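Local atomic coordinates of serine-tRNA ligase (Naegleria fowleri, PDB entry 6BLJ), a protein that probably attaches serine to its cognate tRNA in the cytoplasm, activating the amino acid with ATP as class II aminoacyl-tRNA synthetases do. Residues Ile26-Ser29 and Gln30-Phe34. Residues are numbered along the deposited sequence; the frame is centred on the assembly and turned at random. Where two conformers were deposited one is given.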
# COMPACT_ATOMS: atom_id res chain seq x y z
N ILE A 26 -5.54 -33.15 -7.53
CA ILE A 26 -5.43 -31.70 -7.48
C ILE A 26 -6.80 -31.06 -7.27
O ILE A 26 -6.92 -30.06 -6.56
CB ILE A 26 -4.75 -31.18 -8.76
CG1 ILE A 26 -3.55 -32.05 -9.13
CG2 ILE A 26 -4.31 -29.73 -8.56
CD1 ILE A 26 -2.86 -31.68 -10.45
N ARG A 27 -7.84 -31.61 -7.90
CA ARG A 27 -9.18 -31.09 -7.66
C ARG A 27 -9.57 -31.26 -6.20
O ARG A 27 -10.09 -30.34 -5.57
CB ARG A 27 -10.20 -31.77 -8.57
CG ARG A 27 -10.06 -31.38 -10.02
CD ARG A 27 -11.23 -31.87 -10.87
NE ARG A 27 -10.86 -31.92 -12.27
CZ ARG A 27 -10.42 -33.02 -12.88
NH1 ARG A 27 -10.31 -34.16 -12.21
NH2 ARG A 27 -10.10 -32.98 -14.16
N GLU A 28 -9.28 -32.44 -5.64
CA GLU A 28 -9.59 -32.69 -4.24
C GLU A 28 -8.82 -31.75 -3.33
O GLU A 28 -9.37 -31.26 -2.33
CB GLU A 28 -9.30 -34.16 -3.90
CG GLU A 28 -9.92 -34.62 -2.58
CD GLU A 28 -11.44 -34.53 -2.57
OE1 GLU A 28 -12.01 -34.28 -1.48
OE2 GLU A 28 -12.07 -34.71 -3.63
N SER A 29 -7.55 -31.47 -3.65
CA SER A 29 -6.78 -30.53 -2.83
C SER A 29 -7.39 -29.13 -2.91
O SER A 29 -7.48 -28.43 -1.89
CB SER A 29 -5.31 -30.51 -3.28
OG SER A 29 -4.51 -29.66 -2.47
N GLN A 30 -7.85 -28.73 -4.10
CA GLN A 30 -8.49 -27.43 -4.25
C GLN A 30 -9.79 -27.36 -3.45
O GLN A 30 -10.10 -26.32 -2.84
CB GLN A 30 -8.74 -27.14 -5.73
CG GLN A 30 -7.47 -26.86 -6.51
CD GLN A 30 -6.79 -25.57 -6.07
OE1 GLN A 30 -5.86 -25.59 -5.27
NE2 GLN A 30 -7.27 -24.44 -6.61
N ARG A 31 -10.57 -28.45 -3.44
CA ARG A 31 -11.80 -28.46 -2.64
C ARG A 31 -11.49 -28.36 -1.15
O ARG A 31 -12.15 -27.60 -0.43
CB ARG A 31 -12.61 -29.73 -2.94
CG ARG A 31 -13.25 -29.73 -4.31
CD ARG A 31 -14.25 -30.87 -4.48
NE ARG A 31 -13.57 -32.15 -4.67
CZ ARG A 31 -13.31 -32.68 -5.86
NH1 ARG A 31 -13.68 -32.04 -6.97
NH2 ARG A 31 -12.68 -33.84 -5.95
N ARG A 32 -10.48 -29.09 -0.68
CA ARG A 32 -10.09 -28.98 0.73
C ARG A 32 -9.60 -27.58 1.07
O ARG A 32 -9.80 -27.11 2.20
CB ARG A 32 -9.02 -30.03 1.05
CG ARG A 32 -9.56 -31.47 0.90
CD ARG A 32 -8.49 -32.52 1.16
NE ARG A 32 -9.06 -33.86 1.25
CZ ARG A 32 -8.36 -34.99 1.14
NH1 ARG A 32 -7.05 -34.95 0.93
NH2 ARG A 32 -8.98 -36.16 1.24
N ARG A 33 -8.96 -26.90 0.12
CA ARG A 33 -8.56 -25.51 0.33
C ARG A 33 -9.72 -24.54 0.17
O ARG A 33 -9.53 -23.34 0.40
CB ARG A 33 -7.44 -25.11 -0.65
CG ARG A 33 -6.11 -25.81 -0.42
CD ARG A 33 -5.01 -25.27 -1.32
NE ARG A 33 -3.69 -25.76 -0.93
CZ ARG A 33 -2.95 -25.20 0.02
NH1 ARG A 33 -3.41 -24.15 0.68
NH2 ARG A 33 -1.75 -25.69 0.32
N PHE A 34 -10.89 -25.02 -0.24
CA PHE A 34 -12.01 -24.16 -0.57
C PHE A 34 -11.56 -23.08 -1.56
O PHE A 34 -11.80 -21.89 -1.39
CB PHE A 34 -12.64 -23.55 0.70
CG PHE A 34 -13.23 -24.60 1.60
CD1 PHE A 34 -14.57 -24.95 1.50
CD2 PHE A 34 -12.43 -25.28 2.50
CE1 PHE A 34 -15.10 -25.94 2.30
CE2 PHE A 34 -12.96 -26.27 3.31
CZ PHE A 34 -14.30 -26.60 3.22
O HOH W 1 -11.73 -34.24 1.07
O HOH W 2 -4.21 -27.38 -3.81
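Glu28 and Arg31 on helix 23-32 form a salt bridge in one of the two conformers of Glu28, with Glu28 OE2 2.6 Å from Arg31 NH2. The N-H...O angle is 164°, close to straight; OE2 lies in the guanidinium plane, while NH2 comes to it from the anti side, 30° out of the carboxylate plane. Arg31 NE adds a weak bond to the same oxygen. A bend at chi3 (-75°) folds the arginine back, so that Arg27 O lies over the centre of one guanidinium face. Arginine's length and several N-H groups let Arg31 NH2 also form a salt bridge with Glu24, one turn before Glu28.

In the same conformer, Glu28 OE1 accepts from a water 2.6 Å away, which accepts from Arg32 NE. The extended Arg32 chain passes Glu28 CG, which lies over one guanidinium face, and its NH1 forms a salt bridge with Glu156.

On the buried side, small Ser29 bonds Val154 N through OG, which also holds a second water (2.7 Å), itself 2.8 Å from Gln30 OE1. Gln30, both acceptor and donor, gives NE2 to Asp36 O.

Backbone bonds complete the last turn, and Phe34, with positive phi, closes this short helix in a Schellman motif.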